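Local coordinates for protein diaminopimelate decarboxylase (PDB 7JPJ) that probably catalyses the pyridoxal 5'-phosphate-dependent decarboxylation of diaminopimelate to lysine, the last step of lysine biosynthesis, working as an obligate dimer, at residues S9-T13 and A31-K36; Y239-R243 and T282-M287. All coordinates share one frame; numbering follows the deposited sequence.

Contact 1 (S9-T13 and A31-K36)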
ATOM      1  N   SER A   9       2.473  -6.081 -26.363  1.00 21.05           N
ATOM      2  CA  SER A   9       1.834  -6.428 -25.080  1.00 20.66           C
ATOM      3  C   SER A   9       0.330  -6.440 -25.343  1.00 20.59           C
ATOM      4  O   SER A   9      -0.049  -6.491 -26.505  1.00 21.05           O
ATOM      5  CB  SER A   9       2.248  -5.428 -24.063  1.00 20.05           C
ATOM      6  OG  SER A   9       1.639  -4.187 -24.299  1.00 19.90           O
ATOM      7  N   ILE A  10      -0.498  -6.390 -24.312  1.00 20.31           N
ATOM      8  CA  ILE A  10      -1.968  -6.300 -24.540  1.00 20.34           C
ATOM      9  C   ILE A  10      -2.287  -5.118 -25.469  1.00 20.36           C
ATOM     10  O   ILE A  10      -3.153  -5.297 -26.338  1.00 20.59           O
ATOM     11  CB  ILE A  10      -2.749  -6.298 -23.210  1.00 20.04           C
ATOM     12  CG1 ILE A  10      -2.936  -7.714 -22.663  1.00 19.95           C
ATOM     13  CG2 ILE A  10      -4.068  -5.554 -23.299  1.00 19.91           C
ATOM     14  CD1 ILE A  10      -3.440  -8.693 -23.686  1.00 20.37           C
ATOM     15  N   PHE A  11      -1.616  -3.971 -25.329  1.00 19.30           N
ATOM     16  CA  PHE A  11      -1.940  -2.892 -26.256  1.00 19.27           C
ATOM     17  C   PHE A  11      -0.735  -2.024 -26.619  1.00 19.30           C
ATOM     18  O   PHE A  11      -0.924  -0.928 -27.162  1.00 19.23           O
ATOM     19  CB  PHE A  11      -3.072  -2.002 -25.701  1.00 18.72           C
ATOM     20  CG  PHE A  11      -2.755  -1.331 -24.384  1.00 18.14           C
ATOM     21  CD1 PHE A  11      -2.053  -0.133 -24.345  1.00 17.95           C
ATOM     22  CD2 PHE A  11      -3.194  -1.880 -23.187  1.00 17.86           C
ATOM     23  CE1 PHE A  11      -1.771   0.491 -23.135  1.00 17.52           C
ATOM     24  CE2 PHE A  11      -2.916  -1.260 -21.973  1.00 17.41           C
ATOM     25  CZ  PHE A  11      -2.205  -0.073 -21.949  1.00 17.25           C
ATOM     26  N   LEU A  12       0.491  -2.482 -26.363  1.00 19.66           N
ATOM     27  CA  LEU A  12       1.687  -1.674 -26.595  1.00 19.70           C
ATOM     28  C   LEU A  12       2.680  -2.439 -27.462  1.00 20.36           C
ATOM     29  O   LEU A  12       3.256  -3.436 -27.017  1.00 20.55           O
ATOM     30  CB  LEU A  12       2.346  -1.270 -25.276  1.00 19.25           C
ATOM     31  CG  LEU A  12       1.661  -0.186 -24.443  1.00 18.67           C
ATOM     32  CD1 LEU A  12       2.495   0.137 -23.216  1.00 18.39           C
ATOM     33  CD2 LEU A  12       1.418   1.061 -25.280  1.00 18.71           C
ATOM     34  N   THR A  13       2.885  -1.966 -28.688  1.00 21.26           N
ATOM     35  CA  THR A  13       4.005  -2.422 -29.493  1.00 21.89           C
ATOM     36  C   THR A  13       5.286  -1.755 -28.999  1.00 21.71           C
ATOM     37  O   THR A  13       5.233  -0.779 -28.245  1.00 21.19           O
ATOM     38  CB  THR A  13       3.772  -2.098 -30.969  1.00 22.46           C
ATOM     39  OG1 THR A  13       3.815  -0.679 -31.164  1.00 22.25           O
ATOM     40  CG2 THR A  13       2.426  -2.634 -31.433  1.00 22.64           C
ATOM     41  N   ALA A  31       0.256   3.610 -18.492  1.00 17.27           N
ATOM     42  CA  ALA A  31      -0.279   3.804 -19.831  1.00 17.40           C
ATOM     43  C   ALA A  31      -1.712   3.299 -19.872  1.00 17.22           C
ATOM     44  O   ALA A  31      -1.982   2.158 -19.486  1.00 17.19           O
ATOM     45  CB  ALA A  31       0.572   3.079 -20.875  1.00 17.76           C
ATOM     46  N   TYR A  32      -2.627   4.152 -20.329  1.00 20.50           N
ATOM     47  CA  TYR A  32      -4.026   3.794 -20.516  1.00 20.01           C
ATOM     48  C   TYR A  32      -4.382   3.917 -21.990  1.00 20.96           C
ATOM     49  O   TYR A  32      -3.947   4.855 -22.666  1.00 21.61           O
ATOM     50  CB  TYR A  32      -4.952   4.680 -19.674  1.00 19.21           C
ATOM     51  CG  TYR A  32      -4.643   4.667 -18.192  1.00 18.10           C
ATOM     52  CD1 TYR A  32      -3.747   5.578 -17.645  1.00 18.20           C
ATOM     53  CD2 TYR A  32      -5.246   3.746 -17.339  1.00 17.56           C
ATOM     54  CE1 TYR A  32      -3.459   5.574 -16.289  1.00 17.61           C
ATOM     55  CE2 TYR A  32      -4.965   3.733 -15.982  1.00 16.95           C
ATOM     56  CZ  TYR A  32      -4.070   4.651 -15.462  1.00 17.05           C
ATOM     57  OH  TYR A  32      -3.778   4.653 -14.113  1.00 16.49           O
ATOM     58  N   SER A  33      -5.180   2.971 -22.482  1.00 19.53           N
ATOM     59  CA  SER A  33      -5.531   2.878 -23.895  1.00 19.92           C
ATOM     60  C   SER A  33      -7.009   3.193 -24.082  1.00 19.84           C
ATOM     61  O   SER A  33      -7.868   2.537 -23.485  1.00 19.65           O
ATOM     62  CB  SER A  33      -5.208   1.488 -24.442  1.00 20.26           C
ATOM     63  OG  SER A  33      -6.135   1.102 -25.438  1.00 20.58           O
ATOM     64  N   ILE A  34      -7.297   4.191 -24.922  1.00 23.35           N
ATOM     65  CA  ILE A  34      -8.681   4.549 -25.224  1.00 23.14           C
ATOM     66  C   ILE A  34      -9.411   3.368 -25.856  1.00 23.14           C
ATOM     67  O   ILE A  34     -10.595   3.132 -25.583  1.00 23.02           O
ATOM     68  CB  ILE A  34      -8.715   5.798 -26.128  1.00 23.07           C
ATOM     69  CG1 ILE A  34      -8.649   7.073 -25.283  1.00 23.15           C
ATOM     70  CG2 ILE A  34      -9.957   5.813 -27.006  1.00 22.82           C
ATOM     71  CD1 ILE A  34      -9.894   7.332 -24.466  1.00 22.66           C
ATOM     72  N   ASP A  35      -8.711   2.600 -26.696  1.00 24.36           N
ATOM     73  CA  ASP A  35      -9.311   1.428 -27.328  1.00 24.21           C
ATOM     74  C   ASP A  35      -9.822   0.438 -26.288  1.00 24.33           C
ATOM     75  O   ASP A  35     -10.947  -0.064 -26.393  1.00 24.39           O
ATOM     76  CB  ASP A  35      -8.292   0.753 -28.245  1.00 24.04           C
ATOM     77  CG  ASP A  35      -8.494   1.108 -29.702  1.00 23.94           C
ATOM     78  OD1 ASP A  35      -9.642   1.012 -30.185  1.00 23.97           O
ATOM     79  OD2 ASP A  35      -7.502   1.481 -30.366  1.00 23.99           O
ATOM     80  N   LYS A  36      -9.003   0.142 -25.274  1.00 22.14           N
ATOM     81  CA  LYS A  36      -9.401  -0.820 -24.251  1.00 21.89           C
ATOM     82  C   LYS A  36     -10.487  -0.264 -23.335  1.00 21.69           C
ATOM     83  O   LYS A  36     -11.268  -1.035 -22.766  1.00 21.52           O
ATOM     84  CB  LYS A  36      -8.181  -1.251 -23.437  1.00 21.38           C
ATOM     85  CG  LYS A  36      -7.386  -2.386 -24.065  1.00 21.43           C
ATOM     86  CD  LYS A  36      -8.106  -3.711 -23.884  1.00 21.44           C
ATOM     87  CE  LYS A  36      -7.422  -4.829 -24.643  1.00 21.60           C
ATOM     88  NZ  LYS A  36      -8.057  -6.147 -24.365  1.00 21.54           N
TER
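The F11 ring lies with one face against S33 and one edge against the backbone of A31. S33 CB sits over that face, 3.7 Å from the ring centroid and 18° off its normal, a CH-pi contact displaced toward CD1. At the edge, near the ring plane, F11 CZ comes within 3.3 Å of A31 O, while F11 CE1 meets A31 CB at 4.2 Å. The ring gets there because CG stands between the backbone N and the carbonyl carbon (chi1 60°), which swings it from the loop against the strand. Phenylalanine suits the place, offering a broad apolar plate to two small residues; A31 is also met by L12 CD1, and L12 and A31 both touch V292 of strand 289-300. Farther along, I10 CG2 crosses the aliphatic part of K36 at about a right angle, 3.7 Å from its CE.

No hydrogen bond joins the two segments; each is braced internally. S33 OG caps helix 34-45 by accepting from K36 N (3.0 Å, 165°), so the serine that carries the ring on its CB also serves the helix on its OG. In the loop, S9 OG accepts from L12 N at 2.9 Å, an ST motif. Strand 29-33 of the mixed sheet here runs into helix 34-45, which leads to strand 53-58 of the parallel barrel sheet, the TIM-type barrel plus beta domain layout of fold-type III decarboxylases.

Contact 2 (Y239-R243 and T282-M287); sequences YKVGR and TYLVAM. With DLY (D-lysine), chain C; SO4 (sulfate ion), chain D.
V241 and Y283 mark the closest backbone approach, their CA atoms 6.1 Å apart, where the irregular 239-243 loop passes the short helix 282-285 without a direct hydrogen bond. The branched V241 packs both methyls against 282-287: CG2 rests 3.6 Å from Y283 CA, while the V241 and M287 side chains run past each other in opposite directions, V241 CG1 (anti to the backbone N, chi1 176°) 3.7 Å from M287 CG. Y283 turns its CD1 to Y239 CB at 3.7 Å, while its hydroxyl reaches T250 O. A water accepts from Y283 N and donates to Y239 O, bridging the backbones, and donates also to a sulfate, probably from the crystallisation liquor. T282 grips that sulfate twice, through its N and through OG1 (2.8 Å to O1), with G238 N and G281 N adding bonds. Glycine-rich loops at the ends of barrel strands hold the cofactor phosphate in fold-type III decarboxylases, so the sulfate probably marks that site. R243 extends from CG to NE and donates NH1 to OXT of D-lysine (3.1 Å, 164°), at the guanidinium edge; G391 O takes its NE. K240, whose CB points away from 282-287, brings NZ to 3.4 Å from D-lysine CB in the same pocket.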
ATOM      1  N   TYR A 239     -17.504  -8.167 -11.032  1.00 23.93           N
ATOM      2  CA  TYR A 239     -17.337  -8.969 -12.239  1.00 24.71           C
ATOM      3  C   TYR A 239     -15.862  -9.254 -12.482  1.00 24.18           C
ATOM      4  O   TYR A 239     -15.047  -8.332 -12.582  1.00 22.27           O
ATOM      5  CB  TYR A 239     -17.964  -8.238 -13.427  1.00 23.59           C
ATOM      6  CG  TYR A 239     -19.257  -7.567 -13.035  1.00 22.93           C
ATOM      7  CD1 TYR A 239     -20.416  -8.307 -12.866  1.00 24.56           C
ATOM      8  CD2 TYR A 239     -19.307  -6.204 -12.783  1.00 20.18           C
ATOM      9  CE1 TYR A 239     -21.596  -7.706 -12.483  1.00 23.77           C
ATOM     10  CE2 TYR A 239     -20.482  -5.593 -12.396  1.00 19.63           C
ATOM     11  CZ  TYR A 239     -21.622  -6.350 -12.246  1.00 21.51           C
ATOM     12  OH  TYR A 239     -22.796  -5.748 -11.859  1.00 20.87           O
ATOM     13  N   LYS A 240     -15.517 -10.534 -12.569  1.00 25.43           N
ATOM     14  CA  LYS A 240     -14.119 -10.931 -12.563  1.00 25.08           C
ATOM     15  C   LYS A 240     -13.487 -10.738 -13.935  1.00 24.56           C
ATOM     16  O   LYS A 240     -14.123 -10.955 -14.970  1.00 25.01           O
ATOM     17  CB  LYS A 240     -13.977 -12.386 -12.115  1.00 26.17           C
ATOM     18  CG  LYS A 240     -13.130 -12.559 -10.851  1.00 26.07           C
ATOM     19  CD  LYS A 240     -13.648 -11.695  -9.694  1.00 25.65           C
ATOM     20  CE  LYS A 240     -12.786 -11.853  -8.435  1.00 25.34           C
ATOM     21  NZ  LYS A 240     -12.610 -10.577  -7.666  1.00 23.85           N
ATOM     22  N   VAL A 241     -12.226 -10.317 -13.931  1.00 24.44           N
ATOM     23  CA  VAL A 241     -11.438 -10.116 -15.140  1.00 23.71           C
ATOM     24  C   VAL A 241     -10.249 -11.065 -15.085  1.00 24.35           C
ATOM     25  O   VAL A 241      -9.492 -11.061 -14.107  1.00 23.93           O
ATOM     26  CB  VAL A 241     -10.964  -8.657 -15.278  1.00 20.50           C
ATOM     27  CG1 VAL A 241     -10.062  -8.498 -16.490  1.00 20.17           C
ATOM     28  CG2 VAL A 241     -12.149  -7.718 -15.363  1.00 19.11           C
ATOM     29  N   GLY A 242     -10.090 -11.876 -16.127  1.00 21.70           N
ATOM     30  CA  GLY A 242      -8.960 -12.781 -16.203  1.00 23.21           C
ATOM     31  C   GLY A 242      -7.760 -12.141 -16.865  1.00 23.22           C
ATOM     32  O   GLY A 242      -7.660 -12.118 -18.094  1.00 23.78           O
ATOM     33  N   ARG A 243      -6.840 -11.613 -16.059  1.00 22.74           N
ATOM     34  CA  ARG A 243      -5.659 -10.964 -16.621  1.00 22.87           C
ATOM     35  C   ARG A 243      -4.733 -11.976 -17.285  1.00 24.75           C
ATOM     36  O   ARG A 243      -4.183 -11.712 -18.359  1.00 25.25           O
ATOM     37  CB  ARG A 243      -4.916 -10.196 -15.530  1.00 22.14           C
ATOM     38  CG  ARG A 243      -5.721  -9.082 -14.887  1.00 20.46           C
ATOM     39  CD  ARG A 243      -4.967  -8.490 -13.712  1.00 20.10           C
ATOM     40  NE  ARG A 243      -5.700  -7.410 -13.058  1.00 18.72           N
ATOM     41  CZ  ARG A 243      -6.650  -7.596 -12.149  1.00 18.17           C
ATOM     42  NH1 ARG A 243      -6.991  -8.825 -11.789  1.00 18.89           N
ATOM     43  NH2 ARG A 243      -7.259  -6.554 -11.600  1.00 17.07           N
ATOM     44  N   THR A 282     -13.141  -2.960 -11.564  1.00 17.52           N
ATOM     45  CA  THR A 282     -12.130  -3.733 -12.276  1.00 17.41           C
ATOM     46  C   THR A 282     -12.512  -3.929 -13.741  1.00 18.33           C
ATOM     47  O   THR A 282     -11.702  -3.690 -14.642  1.00 19.17           O
ATOM     48  CB  THR A 282     -11.934  -5.081 -11.582  1.00 17.26           C
ATOM     49  OG1 THR A 282     -11.569  -4.866 -10.214  1.00 17.18           O
ATOM     50  CG2 THR A 282     -10.849  -5.891 -12.273  1.00 17.30           C
ATOM     51  N   TYR A 283     -13.757  -4.339 -13.996  1.00 18.36           N
ATOM     52  CA  TYR A 283     -14.171  -4.697 -15.350  1.00 19.71           C
ATOM     53  C   TYR A 283     -14.033  -3.546 -16.339  1.00 20.64           C
ATOM     54  O   TYR A 283     -13.969  -3.791 -17.547  1.00 21.51           O
ATOM     55  CB  TYR A 283     -15.618  -5.196 -15.342  1.00 20.13           C
ATOM     56  CG  TYR A 283     -15.949  -6.147 -16.471  1.00 21.29           C
ATOM     57  CD1 TYR A 283     -15.773  -7.517 -16.324  1.00 21.45           C
ATOM     58  CD2 TYR A 283     -16.443  -5.676 -17.684  1.00 22.22           C
ATOM     59  CE1 TYR A 283     -16.078  -8.394 -17.355  1.00 22.69           C
ATOM     60  CE2 TYR A 283     -16.749  -6.544 -18.720  1.00 23.31           C
ATOM     61  CZ  TYR A 283     -16.566  -7.901 -18.548  1.00 23.66           C
ATOM     62  OH  TYR A 283     -16.870  -8.766 -19.575  1.00 24.51           O
ATOM     63  N   LEU A 284     -13.973  -2.305 -15.863  1.00 16.59           N
ATOM     64  CA  LEU A 284     -13.938  -1.165 -16.767  1.00 17.30           C
ATOM     65  C   LEU A 284     -12.529  -0.683 -17.089  1.00 17.53           C
ATOM     66  O   LEU A 284     -12.301  -0.176 -18.193  1.00 18.33           O
ATOM     67  CB  LEU A 284     -14.742  -0.005 -16.176  1.00 17.52           C
ATOM     68  CG  LEU A 284     -16.247   0.007 -16.433  1.00 17.80           C
ATOM     69  CD1 LEU A 284     -16.931   0.953 -15.468  1.00 17.90           C
ATOM     70  CD2 LEU A 284     -16.544   0.411 -17.869  1.00 18.74           C
ATOM     71  N   VAL A 285     -11.576  -0.831 -16.168  1.00 16.69           N
ATOM     72  CA  VAL A 285     -10.295  -0.144 -16.305  1.00 16.97           C
ATOM     73  C   VAL A 285      -9.100  -1.084 -16.165  1.00 16.53           C
ATOM     74  O   VAL A 285      -7.966  -0.695 -16.470  1.00 16.81           O
ATOM     75  CB  VAL A 285     -10.184   1.007 -15.285  1.00 17.08           C
ATOM     76  CG1 VAL A 285     -11.209   2.092 -15.583  1.00 17.84           C
ATOM     77  CG2 VAL A 285     -10.348   0.485 -13.867  1.00 16.36           C
ATOM     78  N   ALA A 286      -9.329  -2.316 -15.702  1.00 16.13           N
ATOM     79  CA  ALA A 286      -8.226  -3.234 -15.420  1.00 15.82           C
ATOM     80  C   ALA A 286      -7.323  -3.455 -16.627  1.00 16.33           C
ATOM     81  O   ALA A 286      -6.149  -3.070 -16.604  1.00 16.40           O
ATOM     82  CB  ALA A 286      -8.752  -4.582 -14.928  1.00 15.50           C
ATOM     83  N   MET A 287      -7.854  -4.074 -17.683  1.00 15.16           N
ATOM     84  CA  MET A 287      -7.064  -4.344 -18.882  1.00 15.91           C
ATOM     85  C   MET A 287      -6.762  -3.093 -19.691  1.00 16.64           C
ATOM     86  O   MET A 287      -6.031  -3.186 -20.682  1.00 17.42           O
ATOM     87  CB  MET A 287      -7.783  -5.359 -19.775  1.00 16.52           C
ATOM     88  CG  MET A 287      -8.101  -6.680 -19.094  1.00 16.15           C
ATOM     89  SD  MET A 287      -6.712  -7.435 -18.224  1.00 15.69           S
ATOM     90  CE  MET A 287      -5.468  -7.496 -19.512  1.00 16.60           C
TER
HETATM   91  N   DLY C 501      -8.440 -12.128  -9.063  1.00 27.46           N
HETATM   92  CA  DLY C 501      -8.566 -10.711  -8.739  1.00 27.46           C
HETATM   93  C   DLY C 501      -9.348  -9.957  -9.821  1.00 27.46           C
HETATM   94  O   DLY C 501      -9.924 -10.552 -10.739  1.00 27.46           O
HETATM   95  CB  DLY C 501      -9.241 -10.537  -7.376  1.00 27.46           C
HETATM   96  CG  DLY C 501      -9.002  -9.184  -6.715  1.00 27.46           C
HETATM   97  CD  DLY C 501      -9.613  -9.146  -5.320  1.00 27.46           C
HETATM   98  CE  DLY C 501      -9.562  -7.750  -4.713  1.00 27.46           C
HETATM   99  NZ  DLY C 501     -10.309  -7.683  -3.423  1.00 27.46           N
HETATM  100  OXT DLY C 501      -9.423  -8.725  -9.805  1.00 27.46           O
HETATM  101  S   SO4 D 502     -14.783  -4.224  -8.465  1.00 20.77           S
HETATM  102  O1  SO4 D 502     -13.862  -5.320  -8.757  1.00 20.77           O
HETATM  103  O2  SO4 D 502     -15.908  -4.275  -9.397  1.00 20.77           O
HETATM  104  O3  SO4 D 502     -14.092  -2.947  -8.607  1.00 20.77           O
HETATM  105  O4  SO4 D 502     -15.265  -4.354  -7.092  1.00 20.77           O
HETATM  106  O   HOH W   1     -15.503  -5.360 -12.040  1.00 17.42           O

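Contact 1 closes before contact 2 opens along the chain, and their centres lie about 14 Å apart. They meet at M287, whose carbonyl oxygen is packed by K36 CG (3.7 Å), F11 CE2 and I10 CG2. Strand 289-300, which starts just after 282-287, pairs antiparallel with strand 29-33 of contact 1, and V285 also touches L37 of helix 34-45. Contact 1 sits where strand 29-33 of the mixed sheet gives way to helix 34-45, with the 9-13 loop packed on it, whereas contact 2 lies in the pyridoxal-binding barrel domain beside the D-lysine pocket. Together they follow the seam where the chain enters the barrel and later leaves it for the sheet, the lysine site being bordered by contact 2.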